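PDB 4Q88: glycoside hydrolase family 88 protein from Bacteroides vulgatus, which is of unproven function but probably acts as a carbohydrate-cleaving hydrolase. Local coordinates for residues Ser134-Trp139 with Leu168-Thr173; Gly319-Val324 with Asn337-Phe342. All coordinates share one frame; numbering follows the deposited sequence.

Contact 1 of 2, residues Ser134-Trp139 with Leu168-Thr173; sequences SKLDYW and LHQYLT. With EDO (1,2-ethanediol), chain E.
Tyr171, on helix 163-179, projects into the loop Ser134-Trp139 and forms the middle of an aromatic cluster with Tyr138 and Trp139. Its side chain crosses that of Trp139 at about a right angle. CB lies over one face of the indole, 3.5 Å from the centroid of the six-membered ring in a CH-pi contact, and the phenol turns an edge to the same ring in an edge-to-face pair, planes at 73°. CG of Trp139 stands anti to its carbonyl carbon (chi1 -64°), which lays the benzo part along the helix, where CH2 touches Leu168 CD1 at 4.0 Å. Tyr138 runs alongside Tyr171, pointing the same way; its edge, led by CD2, is offset toward the Tyr171 face at 64° between planes, while its hydroxyl bonds to Thr133. At the solvent-facing side Leu136 obliquely crosses the extended Gln170, its CD2 3.3 Å from Gln170 CD; OE1 of that amide binds Lys167. An alanine at Trp139 would remove the face under Tyr171 CB and would probably loosen the packing of this loop against helix 163-179 and Met149 of helix 144-159. No direct hydrogen bond joins the segments. One water links Lys135 O to Tyr171 OH; another donates to Leu136 O and to Tyr171 O, 2.9 Å away, and accepts from Trp139 N, 3.0 Å away; Thr175 OG1 also bonds Tyr171 O. Linking helices 117-132 and 144-159 of a probable (alpha/alpha)6 barrel, the loop is thus held mainly by aromatic contacts and two bridging waters.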
loop_
_atom_site.group_PDB
_atom_site.type_symbol
_atom_site.label_atom_id
_atom_site.label_comp_id
_atom_site.label_asym_id
_atom_site.label_seq_id
_atom_site.Cartn_x
_atom_site.Cartn_y
_atom_site.Cartn_z
ATOM N N SER A 134 12.525 -9.794 -20.922
ATOM C CA SER A 134 11.403 -9.605 -21.830
ATOM C C SER A 134 10.054 -9.891 -21.131
ATOM O O SER A 134 9.005 -9.469 -21.602
ATOM C CB SER A 134 11.584 -10.461 -23.094
ATOM O OG SER A 134 11.449 -11.830 -22.777
ATOM N N LYS A 135 10.097 -10.620 -20.022
ATOM C CA LYS A 135 8.904 -10.919 -19.209
ATOM C C LYS A 135 8.185 -9.649 -18.734
ATOM O O LYS A 135 8.833 -8.657 -18.331
ATOM C CB LYS A 135 9.352 -11.714 -17.999
ATOM C CG LYS A 135 8.257 -12.151 -17.051
ATOM C CD LYS A 135 8.853 -13.069 -15.987
ATOM C CE LYS A 135 7.860 -13.400 -14.890
ATOM N NZ LYS A 135 6.854 -14.408 -15.341
ATOM N N LEU A 136 6.845 -9.670 -18.845
ATOM C CA LEU A 136 6.042 -8.537 -18.497
ATOM C C LEU A 136 5.068 -8.757 -17.341
ATOM O O LEU A 136 4.475 -7.779 -16.894
ATOM C CB LEU A 136 5.271 -8.023 -19.681
ATOM C CG LEU A 136 6.112 -7.708 -20.953
ATOM C CD1 LEU A 136 5.216 -7.369 -22.123
ATOM C CD2 LEU A 136 7.090 -6.586 -20.658
ATOM N N ASP A 137 4.808 -10.024 -16.972
ATOM C CA ASP A 137 3.762 -10.338 -16.030
ATOM C C ASP A 137 4.296 -10.497 -14.614
ATOM O O ASP A 137 3.895 -11.380 -13.865
ATOM C CB ASP A 137 2.983 -11.581 -16.502
ATOM C CG ASP A 137 3.849 -12.831 -16.560
ATOM O OD1 ASP A 137 5.089 -12.767 -16.578
ATOM O OD2 ASP A 137 3.258 -13.929 -16.561
ATOM N N TYR A 138 5.168 -9.591 -14.211
ATOM C CA TYR A 138 5.706 -9.600 -12.868
ATOM C C TYR A 138 4.692 -9.254 -11.770
ATOM O O TYR A 138 4.905 -9.632 -10.610
ATOM C CB TYR A 138 6.882 -8.623 -12.774
ATOM C CG TYR A 138 8.172 -9.149 -13.423
ATOM C CD1 TYR A 138 8.960 -10.101 -12.753
ATOM C CD2 TYR A 138 8.609 -8.699 -14.676
ATOM C CE1 TYR A 138 10.119 -10.588 -13.320
ATOM C CE2 TYR A 138 9.742 -9.184 -15.249
ATOM C CZ TYR A 138 10.514 -10.125 -14.580
ATOM O OH TYR A 138 11.663 -10.595 -15.143
ATOM N N TRP A 139 3.656 -8.481 -12.110
ATOM C CA TRP A 139 2.709 -7.957 -11.103
ATOM C C TRP A 139 1.408 -8.736 -11.344
ATOM O O TRP A 139 0.390 -8.214 -11.806
ATOM C CB TRP A 139 2.519 -6.431 -11.310
ATOM C CG TRP A 139 3.750 -5.656 -11.085
ATOM C CD1 TRP A 139 4.922 -6.104 -10.520
ATOM C CD2 TRP A 139 3.942 -4.286 -11.382
ATOM N NE1 TRP A 139 5.835 -5.083 -10.466
ATOM C CE2 TRP A 139 5.258 -3.963 -11.013
ATOM C CE3 TRP A 139 3.126 -3.293 -11.965
ATOM C CZ2 TRP A 139 5.777 -2.684 -11.148
ATOM C CZ3 TRP A 139 3.677 -2.020 -12.145
ATOM C CH2 TRP A 139 4.969 -1.729 -11.742
ATOM N N LEU A 168 6.913 0.947 -15.646
ATOM C CA LEU A 168 5.750 1.162 -14.718
ATOM C C LEU A 168 4.430 0.914 -15.507
ATOM O O LEU A 168 3.596 0.098 -15.098
ATOM C CB LEU A 168 5.776 2.574 -14.134
ATOM C CG LEU A 168 4.519 3.087 -13.407
ATOM C CD1 LEU A 168 4.207 2.205 -12.240
ATOM C CD2 LEU A 168 4.753 4.517 -12.948
ATOM N N HIS A 169 4.321 1.533 -16.665
ATOM C CA HIS A 169 3.133 1.422 -17.489
ATOM C C HIS A 169 2.981 0.029 -18.105
ATOM O O HIS A 169 1.867 -0.525 -18.121
ATOM C CB HIS A 169 3.149 2.470 -18.566
ATOM C CG HIS A 169 1.877 2.553 -19.341
ATOM N ND1 HIS A 169 1.749 1.984 -20.592
ATOM C CD2 HIS A 169 0.688 3.134 -19.064
ATOM C CE1 HIS A 169 0.516 2.177 -21.030
ATOM N NE2 HIS A 169 -0.140 2.901 -20.133
ATOM N N GLN A 170 4.086 -0.541 -18.587
ATOM C CA GLN A 170 4.018 -1.795 -19.271
ATOM C C GLN A 170 3.580 -2.916 -18.307
ATOM O O GLN A 170 2.687 -3.688 -18.636
ATOM C CB GLN A 170 5.333 -2.085 -19.930
ATOM C CG GLN A 170 5.294 -3.327 -20.762
ATOM C CD GLN A 170 6.541 -3.491 -21.593
ATOM O OE1 GLN A 170 7.665 -3.252 -21.137
ATOM N NE2 GLN A 170 6.344 -3.944 -22.807
ATOM N N TYR A 171 4.184 -2.965 -17.114
ATOM C CA TYR A 171 3.784 -3.958 -16.115
ATOM C C TYR A 171 2.344 -3.758 -15.636
ATOM O O TYR A 171 1.613 -4.721 -15.425
ATOM C CB TYR A 171 4.757 -3.983 -14.924
ATOM C CG TYR A 171 6.213 -4.321 -15.232
ATOM C CD1 TYR A 171 6.579 -5.068 -16.357
ATOM C CD2 TYR A 171 7.216 -3.918 -14.375
ATOM C CE1 TYR A 171 7.921 -5.409 -16.613
ATOM C CE2 TYR A 171 8.549 -4.223 -14.626
ATOM C CZ TYR A 171 8.902 -4.973 -15.752
ATOM O OH TYR A 171 10.229 -5.331 -15.974
ATOM N N LEU A 172 1.934 -2.515 -15.424
ATOM C CA LEU A 172 0.567 -2.233 -14.945
ATOM C C LEU A 172 -0.437 -2.638 -16.010
ATOM O O LEU A 172 -1.471 -3.235 -15.693
ATOM C CB LEU A 172 0.405 -0.777 -14.592
ATOM C CG LEU A 172 -1.040 -0.292 -14.441
ATOM C CD1 LEU A 172 -1.647 -0.961 -13.232
ATOM C CD2 LEU A 172 -1.043 1.235 -14.316
ATOM N N THR A 173 -0.076 -2.464 -17.273
ATOM C CA THR A 173 -0.970 -2.872 -18.373
ATOM C C THR A 173 -1.250 -4.351 -18.310
ATOM O O THR A 173 -2.387 -4.779 -18.546
ATOM C CB THR A 173 -0.382 -2.475 -19.754
ATOM O OG1 THR A 173 -0.319 -1.064 -19.799
ATOM C CG2 THR A 173 -1.262 -2.906 -20.855
HETATM C C1 EDO E . 14.547 -13.141 -20.373
HETATM O O1 EDO E . 14.734 -12.036 -21.254
HETATM C C2 EDO E . 13.102 -13.586 -20.433
HETATM O O2 EDO E . 12.219 -12.921 -19.475
HETATM O O HOH W 1 10.460 -6.528 -18.471
HETATM O O HOH W 2 2.859 -7.186 -14.693
#

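Contact 2 of 2, residues Gly319-Val324 with Asn337-Phe342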
loop_
_atom_site.group_PDB
_atom_site.type_symbol
_atom_site.label_atom_id
_atom_site.label_comp_id
_atom_site.label_asym_id
_atom_site.label_seq_id
_atom_site.Cartn_x
_atom_site.Cartn_y
_atom_site.Cartn_z
ATOM N N GLY A 319 -6.707 -2.641 15.546
ATOM C CA GLY A 319 -7.409 -3.929 15.479
ATOM C C GLY A 319 -8.214 -4.121 14.185
ATOM O O GLY A 319 -8.219 -3.263 13.290
ATOM N N TYR A 320 -8.887 -5.268 14.119
ATOM C CA TYR A 320 -9.708 -5.649 12.970
ATOM C C TYR A 320 -8.927 -5.714 11.654
ATOM O O TYR A 320 -9.509 -5.549 10.598
ATOM C CB TYR A 320 -10.942 -4.752 12.786
ATOM C CG TYR A 320 -11.902 -4.704 13.945
ATOM C CD1 TYR A 320 -12.926 -5.633 14.066
ATOM C CD2 TYR A 320 -11.770 -3.751 14.951
ATOM C CE1 TYR A 320 -13.823 -5.583 15.140
ATOM C CE2 TYR A 320 -12.656 -3.689 16.023
ATOM C CZ TYR A 320 -13.683 -4.604 16.114
ATOM O OH TYR A 320 -14.551 -4.497 17.209
ATOM N N ILE A 321 -7.652 -6.068 11.732
ATOM C CA ILE A 321 -6.846 -6.275 10.520
ATOM C C ILE A 321 -6.970 -7.712 10.042
ATOM O O ILE A 321 -6.578 -8.682 10.738
ATOM C CB ILE A 321 -5.382 -5.855 10.738
ATOM C CG1 ILE A 321 -5.315 -4.359 11.048
ATOM C CG2 ILE A 321 -4.542 -6.196 9.467
ATOM C CD1 ILE A 321 -4.031 -3.925 11.705
ATOM N N GLN A 322 -7.483 -7.895 8.819
ATOM C CA GLN A 322 -7.651 -9.240 8.239
ATOM C C GLN A 322 -6.248 -9.886 8.191
ATOM O O GLN A 322 -5.299 -9.267 7.723
ATOM C CB GLN A 322 -8.180 -9.163 6.811
ATOM C CG GLN A 322 -8.278 -10.535 6.141
ATOM C CD GLN A 322 -8.874 -10.477 4.746
ATOM O OE1 GLN A 322 -9.017 -9.423 4.141
ATOM N NE2 GLN A 322 -9.246 -11.630 4.234
ATOM N N PRO A 323 -6.120 -11.126 8.627
ATOM C CA PRO A 323 -4.787 -11.776 8.649
ATOM C C PRO A 323 -4.319 -12.157 7.245
ATOM O O PRO A 323 -5.087 -12.067 6.273
ATOM C CB PRO A 323 -5.019 -13.047 9.463
ATOM C CG PRO A 323 -6.477 -13.206 9.534
ATOM C CD PRO A 323 -7.084 -11.847 9.471
ATOM N N VAL A 324 -3.069 -12.585 7.158
ATOM C CA VAL A 324 -2.467 -12.974 5.908
ATOM C C VAL A 324 -2.675 -14.482 5.657
ATOM O O VAL A 324 -2.384 -15.291 6.508
ATOM C CB VAL A 324 -0.952 -12.715 5.940
ATOM C CG1 VAL A 324 -0.311 -13.098 4.617
ATOM C CG2 VAL A 324 -0.701 -11.242 6.245
ATOM N N ASN A 337 -9.123 -8.087 17.882
ATOM C CA ASN A 337 -7.768 -8.029 18.371
ATOM C C ASN A 337 -6.708 -8.375 17.334
ATOM O O ASN A 337 -5.547 -8.397 17.670
ATOM C CB ASN A 337 -7.648 -8.910 19.621
ATOM C CG ASN A 337 -8.433 -8.332 20.795
ATOM O OD1 ASN A 337 -8.539 -7.099 20.960
ATOM N ND2 ASN A 337 -9.020 -9.212 21.585
ATOM N N SER A 338 -7.104 -8.618 16.078
ATOM C CA SER A 338 -6.163 -8.913 15.007
ATOM C C SER A 338 -5.387 -7.646 14.577
ATOM O O SER A 338 -5.971 -6.739 14.014
ATOM C CB SER A 338 -6.928 -9.485 13.827
ATOM O OG SER A 338 -6.060 -9.997 12.862
ATOM N N CYS A 339 -4.088 -7.614 14.844
ATOM C CA CYS A 339 -3.235 -6.446 14.590
ATOM C C CYS A 339 -1.947 -6.919 13.961
ATOM O O CYS A 339 -1.313 -7.873 14.481
ATOM C CB CYS A 339 -2.902 -5.749 15.896
ATOM S SG CYS A 339 -1.872 -4.282 15.632
ATOM N N PHE A 340 -1.543 -6.290 12.864
ATOM C CA PHE A 340 -0.311 -6.652 12.150
ATOM C C PHE A 340 0.430 -5.385 11.716
ATOM O O PHE A 340 -0.204 -4.391 11.363
ATOM C CB PHE A 340 -0.570 -7.521 10.929
ATOM C CG PHE A 340 -1.231 -8.848 11.274
ATOM C CD1 PHE A 340 -0.470 -9.890 11.762
ATOM C CD2 PHE A 340 -2.583 -9.001 11.176
ATOM C CE1 PHE A 340 -1.061 -11.099 12.139
ATOM C CE2 PHE A 340 -3.187 -10.194 11.522
ATOM C CZ PHE A 340 -2.419 -11.251 11.986
ATOM N N ASN A 341 1.766 -5.495 11.695
ATOM C CA ASN A 341 2.667 -4.435 11.197
ATOM C C ASN A 341 2.161 -3.716 9.947
ATOM O O ASN A 341 2.131 -2.499 9.884
ATOM C CB ASN A 341 4.078 -5.023 10.891
ATOM C CG ASN A 341 4.063 -6.329 10.050
ATOM O OD1 ASN A 341 3.059 -6.764 9.470
ATOM N ND2 ASN A 341 5.199 -7.032 10.093
ATOM N N PHE A 342 1.765 -4.467 8.924
ATOM C CA PHE A 342 1.402 -3.834 7.682
ATOM C C PHE A 342 0.146 -2.981 7.793
ATOM O O PHE A 342 0.011 -1.982 7.092
ATOM C CB PHE A 342 1.279 -4.868 6.549
ATOM C CG PHE A 342 0.127 -5.814 6.717
ATOM C CD1 PHE A 342 -1.138 -5.485 6.233
ATOM C CD2 PHE A 342 0.311 -7.026 7.325
ATOM C CE1 PHE A 342 -2.225 -6.350 6.434
ATOM C CE2 PHE A 342 -0.766 -7.890 7.528
ATOM C CZ PHE A 342 -2.021 -7.552 7.076
#
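Ile321 reaches from the loop Gly319-Val324 toward the chain that leads into helix 341-358. Its CB lies 3.4 Å from Ser338 O, the carbonyl that accepts the hydrogen bond from Ile321 N (2.9 Å, 161° at the hydrogen). From CB the side chain forks. CG2, anti to the backbone N, touches two phenylalanine rings, 3.8 Å from Phe340 CD2 and 3.7 Å from Phe342 CZ. CG1 takes the other branch past Ser338 O, and CD1 ends 3.6 Å from Phe340 N, a buried amide that has no hydrogen-bond partner. On the backbone side, Ser338 OG, anti to its own backbone N, donates a short bond of 2.6 Å to Ile321 O in the carbonyl plane, so Ile321 and Ser338 are paired twice. Ile321 O also lies in plane at the Phe340 edge, and Pro323 CA comes 3.6 Å from Phe340 CE2. Farther along, Val324 CG2 meets Phe342 CE2. Phe340 occupies the N-cap position, so the contact sets the loop against the start of helix 341-358, the last of the probable (alpha/alpha)6 barrel; Thr272 of helix 272-287 also touches Ile321, while Trp39 and Val43 of helix 39-55 pack on Phe342.

The two contacts lie on opposite sides of the chain's centre, their own centres about 30 Å apart, and share no helix. Each sets a loop against a helical element, but contact 1 meets the middle of helix 163-179, whereas contact 2 meets the lead-in and first turn of helix 341-358. Contact 1 is the more buried, with aromatic rings inside and Leu136 and Gln170 toward solvent; contact 2 is partly buried. Their chemistry differs accordingly: in 134-139 with 168-173 the polar traffic between segments passes through waters, while 319-324 with 337-342 has direct hydrogen bonds beside an aliphatic-aromatic patch.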